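PDB 6LN0: Non-structural protein 3 from Porcine deltacoronavirus, which probably combines ADP-ribose binding by a macro domain with cleavage of the viral polyprotein by a papain-like protease domain. Local coordinates for residues G69-D74 with I86-P91; V30-A35 with Y117-L122; L39-G44 with K56-C61. One frame throughout, in Å; residues are numbered along the deposited sequence.

Contact 1 of 3, residues G69-D74 with I86-P91; sequences GPLTTD and ILHVVP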
ATOM      1  N   GLY A  69      12.369  13.494 -46.102  1.00 73.00           N
ATOM      2  CA  GLY A  69      11.500  13.416 -44.950  1.00 64.37           C
ATOM      3  C   GLY A  69      10.285  12.580 -45.270  1.00 63.77           C
ATOM      4  O   GLY A  69      10.154  12.053 -46.384  1.00 59.66           O
ATOM      5  N   PRO A  70       9.361  12.457 -44.311  1.00 54.50           N
ATOM      6  CA  PRO A  70       8.161  11.639 -44.538  1.00 49.41           C
ATOM      7  C   PRO A  70       7.346  12.167 -45.705  1.00 52.61           C
ATOM      8  O   PRO A  70       7.270  13.372 -45.934  1.00 55.02           O
ATOM      9  CB  PRO A  70       7.376  11.758 -43.225  1.00 46.04           C
ATOM     10  CG  PRO A  70       8.342  12.368 -42.241  1.00 51.38           C
ATOM     11  CD  PRO A  70       9.283  13.209 -43.051  1.00 51.52           C
ATOM     12  N   LEU A  71       6.743  11.239 -46.444  1.00 48.29           N
ATOM     13  CA  LEU A  71       5.935  11.547 -47.611  1.00 48.14           C
ATOM     14  C   LEU A  71       4.534  10.984 -47.418  1.00 47.42           C
ATOM     15  O   LEU A  71       4.376   9.830 -47.006  1.00 49.93           O
ATOM     16  CB  LEU A  71       6.581  10.963 -48.867  1.00 53.30           C
ATOM     17  CG  LEU A  71       5.651  10.632 -50.038  1.00 50.17           C
ATOM     18  CD1 LEU A  71       5.129  11.926 -50.604  1.00 44.95           C
ATOM     19  CD2 LEU A  71       6.379   9.822 -51.120  1.00 45.52           C
ATOM     20  N   THR A  72       3.516  11.786 -47.706  1.00 44.15           N
ATOM     21  CA  THR A  72       2.161  11.255 -47.708  1.00 50.67           C
ATOM     22  C   THR A  72       1.726  10.957 -49.130  1.00 44.47           C
ATOM     23  O   THR A  72       2.017  11.708 -50.056  1.00 49.14           O
ATOM     24  CB  THR A  72       1.135  12.190 -47.062  1.00 47.56           C
ATOM     25  OG1 THR A  72       1.572  12.531 -45.752  1.00 43.21           O
ATOM     26  CG2 THR A  72      -0.198  11.468 -46.948  1.00 38.92           C
ATOM     27  N   THR A  73       0.994   9.872 -49.280  1.00 43.70           N
ATOM     28  CA  THR A  73       0.587   9.367 -50.563  1.00 41.93           C
ATOM     29  C   THR A  73      -0.852   8.894 -50.457  1.00 48.63           C
ATOM     30  O   THR A  73      -1.296   8.461 -49.386  1.00 50.19           O
ATOM     31  CB  THR A  73       1.544   8.239 -50.960  1.00 43.61           C
ATOM     32  OG1 THR A  73       2.731   8.812 -51.517  1.00 54.75           O
ATOM     33  CG2 THR A  73       0.962   7.353 -51.942  1.00 51.87           C
ATOM     34  N   ASP A  74      -1.589   9.017 -51.558  1.00 44.09           N
ATOM     35  CA  ASP A  74      -2.898   8.398 -51.655  1.00 44.66           C
ATOM     36  C   ASP A  74      -2.753   6.884 -51.513  1.00 47.81           C
ATOM     37  O   ASP A  74      -1.672   6.329 -51.652  1.00 47.05           O
ATOM     38  CB  ASP A  74      -3.540   8.776 -52.994  1.00 52.68           C
ATOM     39  CG  ASP A  74      -5.011   8.445 -53.063  1.00 50.78           C
ATOM     40  OD1 ASP A  74      -5.351   7.252 -53.134  1.00 57.53           O
ATOM     41  OD2 ASP A  74      -5.841   9.376 -53.074  1.00 58.74           O
ATOM     42  N   ILE A  86      -1.305   6.612 -47.359  1.00 51.21           N
ATOM     43  CA  ILE A  86      -0.107   5.867 -47.002  1.00 45.99           C
ATOM     44  C   ILE A  86       0.974   6.867 -46.627  1.00 46.65           C
ATOM     45  O   ILE A  86       1.248   7.800 -47.382  1.00 46.65           O
ATOM     46  CB  ILE A  86       0.364   4.963 -48.156  1.00 46.32           C
ATOM     47  CG1 ILE A  86      -0.628   3.824 -48.366  1.00 51.58           C
ATOM     48  CG2 ILE A  86       1.763   4.396 -47.900  1.00 45.19           C
ATOM     49  CD1 ILE A  86      -0.537   3.165 -49.736  1.00 48.35           C
ATOM     50  N   LEU A  87       1.592   6.663 -45.473  1.00 41.89           N
ATOM     51  CA  LEU A  87       2.620   7.558 -44.973  1.00 47.57           C
ATOM     52  C   LEU A  87       3.946   6.809 -44.977  1.00 47.19           C
ATOM     53  O   LEU A  87       4.013   5.671 -44.503  1.00 49.16           O
ATOM     54  CB  LEU A  87       2.241   8.049 -43.568  1.00 46.02           C
ATOM     55  CG  LEU A  87       3.158   8.959 -42.760  1.00 43.15           C
ATOM     56  CD1 LEU A  87       3.593  10.151 -43.564  1.00 38.18           C
ATOM     57  CD2 LEU A  87       2.451   9.397 -41.457  1.00 46.48           C
ATOM     58  N   HIS A  88       4.981   7.429 -45.526  1.00 43.10           N
ATOM     59  CA  HIS A  88       6.274   6.783 -45.707  1.00 50.61           C
ATOM     60  C   HIS A  88       7.281   7.424 -44.777  1.00 52.32           C
ATOM     61  O   HIS A  88       7.443   8.647 -44.796  1.00 55.06           O
ATOM     62  CB  HIS A  88       6.794   6.907 -47.149  1.00 46.87           C
ATOM     63  CG  HIS A  88       5.854   6.372 -48.176  1.00 50.06           C
ATOM     64  ND1 HIS A  88       4.695   7.026 -48.532  1.00 50.89           N
ATOM     65  CD2 HIS A  88       5.893   5.238 -48.919  1.00 56.83           C
ATOM     66  CE1 HIS A  88       4.063   6.320 -49.458  1.00 55.13           C
ATOM     67  NE2 HIS A  88       4.764   5.227 -49.705  1.00 52.75           N
ATOM     68  N   VAL A  89       7.994   6.597 -44.014  1.00 48.80           N
ATOM     69  CA  VAL A  89       9.069   7.061 -43.150  1.00 57.90           C
ATOM     70  C   VAL A  89      10.226   6.076 -43.190  1.00 57.72           C
ATOM     71  O   VAL A  89      10.033   4.863 -43.321  1.00 55.41           O
ATOM     72  CB  VAL A  89       8.573   7.257 -41.713  1.00 53.48           C
ATOM     73  CG1 VAL A  89       7.745   8.508 -41.658  1.00 48.80           C
ATOM     74  CG2 VAL A  89       7.757   6.048 -41.292  1.00 52.85           C
ATOM     75  N   VAL A  90      11.435   6.611 -43.049  1.00 53.97           N
ATOM     76  CA  VAL A  90      12.668   5.833 -43.144  1.00 57.32           C
ATOM     77  C   VAL A  90      13.148   5.469 -41.742  1.00 64.91           C
ATOM     78  O   VAL A  90      13.719   6.324 -41.045  1.00 65.56           O
ATOM     79  CB  VAL A  90      13.742   6.612 -43.920  1.00 58.58           C
ATOM     80  CG1 VAL A  90      14.977   5.763 -44.128  1.00 55.52           C
ATOM     81  CG2 VAL A  90      13.178   7.077 -45.250  1.00 59.44           C
ATOM     82  N   PRO A  91      12.930   4.240 -41.280  1.00 62.82           N
ATOM     83  CA  PRO A  91      13.439   3.856 -39.970  1.00 62.76           C
ATOM     84  C   PRO A  91      14.958   3.987 -39.934  1.00 69.44           C
ATOM     85  O   PRO A  91      15.625   3.878 -40.976  1.00 74.53           O
ATOM     86  CB  PRO A  91      13.003   2.394 -39.827  1.00 63.68           C
ATOM     87  CG  PRO A  91      11.902   2.207 -40.824  1.00 58.78           C
ATOM     88  CD  PRO A  91      12.211   3.136 -41.946  1.00 58.79           C
TER
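The imidazole of His88 meets the edge strand with its rim: Leu71 O lies in the ring plane beside ND1, and the N-H there points at it, 3.2 Å from ND1 to Leu71 O. Thr73 OG1 approaches the ring obliquely, 3.5 Å from His88 CE1. With His88 CG anti to its own carbonyl carbon (chi1 -56°), the ring runs beside the Leu71 side chain, and both point the same way. Beyond the two strands, NE2 is hydrogen-bonded to Tyr57 OH on helix 55-64, so both ring nitrogens are engaged.

The ring is carried by an antiparallel hairpin, 71-74 against 83-89, with 71-74 forming one border of the macro-domain sheet. Leu71 and His88 form a hydrogen-bonded pair; His88 N reaches Leu71 O at 2.9 Å in the carbonyl plane. Thr73 and Ile86 form the next such pair, and there Ile86 N meets Thr73 O almost straight at 2.7 Å (173°). On the other face, Leu87 CD1 bends back toward Thr72 OG1, 3.8 Å away. Just before the strand, Pro70 CB packs obliquely on Val89 CG1 at 3.6 Å.

Leu71 O thus takes two N-H groups, one in its plane and one from 48° above it. The ND1 bond, with NE2 on Tyr57 OH at the other end, should fix the ring's rotation. ND1 carries a proton; if the ring is neutral, NE2 would probably accept from Tyr57 OH.

Contact 2 of 3, residues V30-A35 with Y117-L122; sequences VLVNPA and YVIPIL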
ATOM      1  N   VAL A  30      -4.649   5.851 -41.745  1.00 55.47           N
ATOM      2  CA  VAL A  30      -3.325   6.184 -42.242  1.00 48.71           C
ATOM      3  C   VAL A  30      -2.486   4.932 -42.080  1.00 56.72           C
ATOM      4  O   VAL A  30      -2.207   4.502 -40.959  1.00 53.84           O
ATOM      5  CB  VAL A  30      -2.711   7.363 -41.491  1.00 52.20           C
ATOM      6  CG1 VAL A  30      -1.240   7.534 -41.895  1.00 52.26           C
ATOM      7  CG2 VAL A  30      -3.509   8.615 -41.781  1.00 55.12           C
ATOM      8  N   LEU A  31      -2.107   4.331 -43.200  1.00 55.06           N
ATOM      9  CA  LEU A  31      -1.276   3.141 -43.181  1.00 50.64           C
ATOM     10  C   LEU A  31       0.167   3.585 -43.293  1.00 48.13           C
ATOM     11  O   LEU A  31       0.538   4.226 -44.283  1.00 51.79           O
ATOM     12  CB  LEU A  31      -1.659   2.210 -44.325  1.00 46.91           C
ATOM     13  CG  LEU A  31      -0.831   0.954 -44.513  1.00 51.31           C
ATOM     14  CD1 LEU A  31      -1.078  -0.012 -43.360  1.00 53.92           C
ATOM     15  CD2 LEU A  31      -1.188   0.309 -45.844  1.00 53.27           C
ATOM     16  N   VAL A  32       0.977   3.262 -42.280  1.00 44.60           N
ATOM     17  CA  VAL A  32       2.386   3.641 -42.284  1.00 48.52           C
ATOM     18  C   VAL A  32       3.200   2.602 -43.043  1.00 47.74           C
ATOM     19  O   VAL A  32       3.034   1.392 -42.851  1.00 45.26           O
ATOM     20  CB  VAL A  32       2.936   3.817 -40.854  1.00 48.12           C
ATOM     21  CG1 VAL A  32       4.360   4.290 -40.940  1.00 48.07           C
ATOM     22  CG2 VAL A  32       2.115   4.819 -40.052  1.00 50.25           C
ATOM     23  N   ASN A  33       4.114   3.082 -43.876  1.00 49.17           N
ATOM     24  CA  ASN A  33       4.966   2.238 -44.714  1.00 53.76           C
ATOM     25  C   ASN A  33       6.418   2.452 -44.316  1.00 50.31           C
ATOM     26  O   ASN A  33       6.980   3.530 -44.589  1.00 49.77           O
ATOM     27  CB  ASN A  33       4.762   2.563 -46.196  1.00 51.47           C
ATOM     28  CG  ASN A  33       5.629   1.705 -47.129  1.00 59.55           C
ATOM     29  OD1 ASN A  33       6.868   1.683 -47.037  1.00 58.83           O
ATOM     30  ND2 ASN A  33       4.970   1.014 -48.057  1.00 62.62           N
ATOM     31  N   PRO A  34       7.068   1.487 -43.695  1.00 54.68           N
ATOM     32  CA  PRO A  34       8.470   1.662 -43.296  1.00 53.97           C
ATOM     33  C   PRO A  34       9.385   1.379 -44.480  1.00 59.45           C
ATOM     34  O   PRO A  34       9.531   0.234 -44.919  1.00 59.43           O
ATOM     35  CB  PRO A  34       8.639   0.633 -42.166  1.00 53.39           C
ATOM     36  CG  PRO A  34       7.249   0.139 -41.847  1.00 52.04           C
ATOM     37  CD  PRO A  34       6.510   0.242 -43.156  1.00 57.61           C
ATOM     38  N   ALA A  35      10.003   2.433 -45.003  1.00 52.87           N
ATOM     39  CA  ALA A  35      10.507   2.453 -46.356  1.00 56.74           C
ATOM     40  C   ALA A  35      11.968   2.864 -46.358  1.00 64.58           C
ATOM     41  O   ALA A  35      12.524   3.288 -45.340  1.00 63.66           O
ATOM     42  CB  ALA A  35       9.693   3.416 -47.232  1.00 56.11           C
ATOM     43  N   TYR A 117      -4.181   5.258 -37.003  1.00 59.12           N
ATOM     44  CA  TYR A 117      -2.909   4.828 -37.555  1.00 55.50           C
ATOM     45  C   TYR A 117      -2.788   3.313 -37.496  1.00 58.59           C
ATOM     46  O   TYR A 117      -3.201   2.678 -36.520  1.00 61.62           O
ATOM     47  CB  TYR A 117      -1.760   5.464 -36.784  1.00 55.34           C
ATOM     48  CG  TYR A 117      -1.636   6.949 -37.001  1.00 55.42           C
ATOM     49  CD1 TYR A 117      -0.883   7.452 -38.056  1.00 54.49           C
ATOM     50  CD2 TYR A 117      -2.253   7.851 -36.148  1.00 57.19           C
ATOM     51  CE1 TYR A 117      -0.754   8.814 -38.267  1.00 56.28           C
ATOM     52  CE2 TYR A 117      -2.130   9.217 -36.355  1.00 59.36           C
ATOM     53  CZ  TYR A 117      -1.381   9.692 -37.412  1.00 60.98           C
ATOM     54  OH  TYR A 117      -1.244  11.045 -37.619  1.00 62.99           O
ATOM     55  N   VAL A 118      -2.211   2.738 -38.545  1.00 52.23           N
ATOM     56  CA  VAL A 118      -1.872   1.325 -38.581  1.00 51.08           C
ATOM     57  C   VAL A 118      -0.377   1.261 -38.805  1.00 53.51           C
ATOM     58  O   VAL A 118       0.123   1.771 -39.814  1.00 55.91           O
ATOM     59  CB  VAL A 118      -2.644   0.575 -39.674  1.00 52.35           C
ATOM     60  CG1 VAL A 118      -2.253  -0.861 -39.701  1.00 52.26           C
ATOM     61  CG2 VAL A 118      -4.133   0.708 -39.433  1.00 57.23           C
ATOM     62  N   ILE A 119       0.344   0.693 -37.848  1.00 48.63           N
ATOM     63  CA  ILE A 119       1.795   0.809 -37.897  1.00 54.08           C
ATOM     64  C   ILE A 119       2.441  -0.566 -37.760  1.00 61.38           C
ATOM     65  O   ILE A 119       2.333  -1.210 -36.705  1.00 57.64           O
ATOM     66  CB  ILE A 119       2.312   1.775 -36.815  1.00 54.76           C
ATOM     67  CG1 ILE A 119       1.452   3.037 -36.760  1.00 55.41           C
ATOM     68  CG2 ILE A 119       3.745   2.166 -37.080  1.00 47.81           C
ATOM     69  CD1 ILE A 119       2.124   4.205 -36.069  1.00 54.10           C
ATOM     70  N   PRO A 120       3.078  -1.072 -38.813  1.00 61.16           N
ATOM     71  CA  PRO A 120       4.078  -2.130 -38.624  1.00 61.51           C
ATOM     72  C   PRO A 120       5.171  -1.632 -37.691  1.00 62.15           C
ATOM     73  O   PRO A 120       5.721  -0.545 -37.886  1.00 62.07           O
ATOM     74  CB  PRO A 120       4.615  -2.367 -40.043  1.00 60.80           C
ATOM     75  CG  PRO A 120       4.142  -1.157 -40.859  1.00 54.83           C
ATOM     76  CD  PRO A 120       2.841  -0.785 -40.237  1.00 55.42           C
ATOM     77  N   ILE A 121       5.483  -2.434 -36.670  1.00 62.94           N
ATOM     78  CA  ILE A 121       6.531  -2.048 -35.733  1.00 64.73           C
ATOM     79  C   ILE A 121       7.807  -1.773 -36.508  1.00 65.84           C
ATOM     80  O   ILE A 121       8.200  -2.553 -37.386  1.00 71.10           O
ATOM     81  CB  ILE A 121       6.731  -3.139 -34.675  1.00 66.02           C
ATOM     82  CG1 ILE A 121       5.461  -3.289 -33.851  1.00 63.53           C
ATOM     83  CG2 ILE A 121       7.913  -2.813 -33.782  1.00 66.19           C
ATOM     84  CD1 ILE A 121       5.356  -4.614 -33.197  1.00 70.06           C
ATOM     85  N   LEU A 122       8.427  -0.628 -36.229  1.00 63.20           N
ATOM     86  CA  LEU A 122       9.588  -0.191 -36.987  1.00 67.77           C
ATOM     87  C   LEU A 122      10.813  -0.988 -36.570  1.00 71.71           C
ATOM     88  O   LEU A 122      10.922  -1.446 -35.431  1.00 70.51           O
ATOM     89  CB  LEU A 122       9.841   1.308 -36.783  1.00 65.88           C
ATOM     90  CG  LEU A 122       8.690   2.310 -36.953  1.00 67.58           C
ATOM     91  CD1 LEU A 122       9.238   3.736 -36.968  1.00 66.14           C
ATOM     92  CD2 LEU A 122       7.853   2.034 -38.222  1.00 65.51           C
TER
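Backbone pairing and burial are most complete where the two parallel strands begin. Val118 N donates to Val30 O at 3.0 Å, nearly along the C=O axis, and Val32 N to Val118 O at the same length and straighter still (172°). On one face Val30, with CG1 anti to its backbone N, lies alongside Tyr117 and sets CG1 3.9 Å from Tyr117 CD1. Val32 CG2 comes to the edge of that ring and rests 3.8 Å from Ile119 CG1. On the opposite face Leu31 CD1 crosses over Val118 CG1 at 3.9 Å.

These are neighbouring inner strands of the macro-domain sheet, an alpha/beta/alpha sandwich. Ile110 of helix 99-110 covers Val32, Tyr117 and Ile119, while Ile49 of helix 44-53 meets Leu31; Tyr117 OH is held by Glu113 O.

Past Val32 the pairing stops. Pro120 has no N-H to offer, and its CD sits 3.4 Å from Val32 O where a donor would otherwise stand. Ring meets ring instead, and still closely, Pro34 CG crossing obliquely to the buried Pro120 at 3.5 Å from its CG. The looser part lies beyond, where Pro34 CG touches Leu122 CD2 at 4.1 Å and Pro34 is partly exposed to solvent. In related macro domains, the C-terminal ends of such strands border the ADP-ribose cleft.

Contact 3 of 3, residues L39-G44 with K56-C61; sequences LTNGGG and KYQEYC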
ATOM      1  N   LEU A  39      12.147   4.272 -51.911  1.00 67.61           N
ATOM      2  CA  LEU A  39      10.791   3.712 -51.995  1.00 65.98           C
ATOM      3  C   LEU A  39      10.735   2.484 -52.899  1.00 63.54           C
ATOM      4  O   LEU A  39       9.706   2.170 -53.496  1.00 69.16           O
ATOM      5  CB  LEU A  39       9.784   4.768 -52.455  1.00 66.28           C
ATOM      6  CG  LEU A  39       9.866   6.081 -51.665  1.00 69.61           C
ATOM      7  CD1 LEU A  39       9.322   7.250 -52.482  1.00 61.97           C
ATOM      8  CD2 LEU A  39       9.164   5.952 -50.314  1.00 57.52           C
ATOM      9  N   THR A  40      11.848   1.773 -52.993  1.00 64.08           N
ATOM     10  CA  THR A  40      11.877   0.556 -53.781  1.00 66.86           C
ATOM     11  C   THR A  40      10.839  -0.456 -53.321  1.00 63.14           C
ATOM     12  O   THR A  40      10.496  -1.357 -54.087  1.00 63.50           O
ATOM     13  CB  THR A  40      13.279  -0.061 -53.721  1.00 67.68           C
ATOM     14  OG1 THR A  40      13.458  -0.717 -52.461  1.00 70.72           O
ATOM     15  CG2 THR A  40      14.339   1.017 -53.852  1.00 60.76           C
ATOM     16  N   ASN A  41      10.319  -0.321 -52.106  1.00 61.64           N
ATOM     17  CA  ASN A  41       9.437  -1.324 -51.510  1.00 63.05           C
ATOM     18  C   ASN A  41       9.989  -2.732 -51.717  1.00 69.95           C
ATOM     19  O   ASN A  41       9.295  -3.640 -52.182  1.00 73.81           O
ATOM     20  CB  ASN A  41       8.016  -1.204 -52.056  1.00 64.76           C
ATOM     21  CG  ASN A  41       7.301   0.017 -51.534  1.00 67.45           C
ATOM     22  OD1 ASN A  41       7.041   0.136 -50.330  1.00 69.04           O
ATOM     23  ND2 ASN A  41       6.982   0.937 -52.428  1.00 60.60           N
ATOM     24  N   GLY A  42      11.268  -2.898 -51.366  1.00 75.82           N
ATOM     25  CA  GLY A  42      11.987  -4.156 -51.494  1.00 71.64           C
ATOM     26  C   GLY A  42      11.322  -5.351 -50.836  1.00 69.32           C
ATOM     27  O   GLY A  42      11.028  -6.350 -51.499  1.00 70.53           O
ATOM     28  N   GLY A  43      11.081  -5.275 -49.542  1.00 67.31           N
ATOM     29  CA  GLY A  43      10.423  -6.351 -48.823  1.00 70.60           C
ATOM     30  C   GLY A  43       9.732  -5.881 -47.563  1.00 67.02           C
ATOM     31  O   GLY A  43       9.346  -4.714 -47.435  1.00 65.56           O
ATOM     32  N   GLY A  44       9.566  -6.810 -46.630  1.00 67.75           N
ATOM     33  CA  GLY A  44       8.959  -6.520 -45.355  1.00 68.02           C
ATOM     34  C   GLY A  44       7.537  -6.032 -45.526  1.00 71.42           C
ATOM     35  O   GLY A  44       6.839  -6.377 -46.492  1.00 72.35           O
ATOM     36  N   LYS A  56       0.279   1.374 -60.152  1.00 60.15           N
ATOM     37  CA  LYS A  56       0.336   2.829 -60.281  1.00 62.03           C
ATOM     38  C   LYS A  56       0.865   3.465 -58.997  1.00 57.47           C
ATOM     39  O   LYS A  56       1.565   4.487 -59.042  1.00 58.23           O
ATOM     40  CB  LYS A  56      -1.044   3.389 -60.655  1.00 62.44           C
ATOM     41  CG  LYS A  56      -1.534   3.008 -62.075  1.00 68.64           C
ATOM     42  CD  LYS A  56      -1.006   3.982 -63.150  1.00 73.02           C
ATOM     43  CE  LYS A  56      -1.363   3.551 -64.576  1.00 74.89           C
ATOM     44  NZ  LYS A  56      -0.150   3.333 -65.430  1.00 72.39           N
ATOM     45  N   TYR A  57       0.584   2.856 -57.847  1.00 55.31           N
ATOM     46  CA  TYR A  57       1.224   3.308 -56.611  1.00 59.19           C
ATOM     47  C   TYR A  57       2.743   3.245 -56.733  1.00 57.89           C
ATOM     48  O   TYR A  57       3.442   4.231 -56.461  1.00 56.04           O
ATOM     49  CB  TYR A  57       0.718   2.480 -55.428  1.00 58.25           C
ATOM     50  CG  TYR A  57       1.591   2.548 -54.197  1.00 61.67           C
ATOM     51  CD1 TYR A  57       1.466   3.592 -53.286  1.00 63.85           C
ATOM     52  CD2 TYR A  57       2.535   1.566 -53.937  1.00 63.17           C
ATOM     53  CE1 TYR A  57       2.266   3.660 -52.173  1.00 57.54           C
ATOM     54  CE2 TYR A  57       3.343   1.628 -52.821  1.00 64.70           C
ATOM     55  CZ  TYR A  57       3.203   2.671 -51.947  1.00 64.22           C
ATOM     56  OH  TYR A  57       4.010   2.717 -50.844  1.00 65.96           O
ATOM     57  N   GLN A  58       3.274   2.106 -57.201  1.00 53.61           N
ATOM     58  CA  GLN A  58       4.726   1.960 -57.289  1.00 52.04           C
ATOM     59  C   GLN A  58       5.349   2.922 -58.296  1.00 58.88           C
ATOM     60  O   GLN A  58       6.486   3.384 -58.085  1.00 57.44           O
ATOM     61  CB  GLN A  58       5.099   0.519 -57.633  1.00 54.99           C
ATOM     62  CG  GLN A  58       6.606   0.268 -57.603  1.00 51.33           C
ATOM     63  CD  GLN A  58       7.228   0.712 -56.297  1.00 63.36           C
ATOM     64  OE1 GLN A  58       6.865   0.214 -55.222  1.00 53.27           O
ATOM     65  NE2 GLN A  58       8.163   1.663 -56.375  1.00 62.48           N
ATOM     66  N   GLU A  59       4.638   3.236 -59.392  1.00 54.74           N
ATOM     67  CA  GLU A  59       5.191   4.166 -60.379  1.00 58.33           C
ATOM     68  C   GLU A  59       5.283   5.576 -59.814  1.00 53.73           C
ATOM     69  O   GLU A  59       6.265   6.290 -60.057  1.00 50.11           O
ATOM     70  CB  GLU A  59       4.346   4.180 -61.665  1.00 58.23           C
ATOM     71  CG  GLU A  59       3.786   2.823 -62.065  1.00 62.98           C
ATOM     72  CD  GLU A  59       3.029   2.818 -63.398  1.00 74.74           C
ATOM     73  OE1 GLU A  59       3.026   1.751 -64.072  1.00 74.09           O
ATOM     74  OE2 GLU A  59       2.423   3.854 -63.762  1.00 77.33           O
ATOM     75  N   TYR A  60       4.255   6.009 -59.076  1.00 54.26           N
ATOM     76  CA  TYR A  60       4.318   7.340 -58.486  1.00 49.98           C
ATOM     77  C   TYR A  60       5.461   7.431 -57.479  1.00 51.14           C
ATOM     78  O   TYR A  60       6.156   8.450 -57.416  1.00 54.83           O
ATOM     79  CB  TYR A  60       2.971   7.715 -57.850  1.00 53.17           C
ATOM     80  CG  TYR A  60       3.064   9.024 -57.112  1.00 50.84           C
ATOM     81  CD1 TYR A  60       3.327  10.209 -57.792  1.00 46.05           C
ATOM     82  CD2 TYR A  60       2.957   9.067 -55.726  1.00 49.87           C
ATOM     83  CE1 TYR A  60       3.454  11.405 -57.117  1.00 48.01           C
ATOM     84  CE2 TYR A  60       3.075  10.260 -55.029  1.00 46.31           C
ATOM     85  CZ  TYR A  60       3.320  11.425 -55.721  1.00 55.58           C
ATOM     86  OH  TYR A  60       3.439  12.604 -55.013  1.00 47.29           O
ATOM     87  N   CYS A  61       5.721   6.355 -56.729  1.00 48.51           N
ATOM     88  CA  CYS A  61       6.869   6.369 -55.817  1.00 56.21           C
ATOM     89  C   CYS A  61       8.185   6.567 -56.565  1.00 58.03           C
ATOM     90  O   CYS A  61       9.079   7.282 -56.080  1.00 55.58           O
ATOM     91  CB  CYS A  61       6.922   5.084 -54.985  1.00 53.67           C
ATOM     92  SG  CYS A  61       5.567   4.906 -53.804  1.00 58.23           S
TER
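Gln58 leaves the helix with CG anti to its backbone N (chi1 -174°), then bends at chi2 (53°), which swings its amide over to the 39-44 loop. Asn41 has CG anti to its carbonyl carbon. Leu39 and Asn41 both have left-handed backbone angles, and their side chains leave toward the helix. The two amides slide past each other in opposite directions, their planes 73° apart. Asn41 ND2 donates to Gln58 OE1 at 2.9 Å, on an in-plane lone pair. Gln58 NE2 adds a weak bond to Leu39 O at 3.3 Å and has a second partner in Asn62 OD1.

The loop follows strand 29-34, and its sequence runs into three glycines toward helix 44-53; it probably corresponds to the glycine-rich loop that lies against ADP-ribose in related macro domains. Asn41 OD1 is tied to Asn33 ND2 on that strand, so the buried Asn41 amide is held from two sides.

Tyr57, its OH bonded to His88 NE2 of strand 83-89, meets Asn41 tip to tip, ring CE2 3.7 Å from ND2. Cys61 SG sits over one face of the ring, toward the rim. Beside the amides, Leu39 CB makes apolar contact with Cys61 CB at 3.8 Å; Leu39 CD1 touches Cys61 O.

How the contacts relate
From the N terminus, strand 29-34 opens contact 2, which closes last, when strand 117-120 comes in beside it. Everything between belongs to that long excursion. Contact 3 closes first, bringing helix 55-64 back to the loop at 39-44; contact 1 follows in series, folding 71-74 and 83-89 into a hairpin. Neither crosses the other, and both lie within the span of contact 2. Strand 83-89 then docks on strand 29-34, Leu87 N bonding to Leu31 O and Leu87 O to Asn33 N, so contacts 1 and 2 share one sheet. Tyr57 and Asn41 tie contact 3 to strands 83-89 and 29-34, joining helix and loop to the sheet.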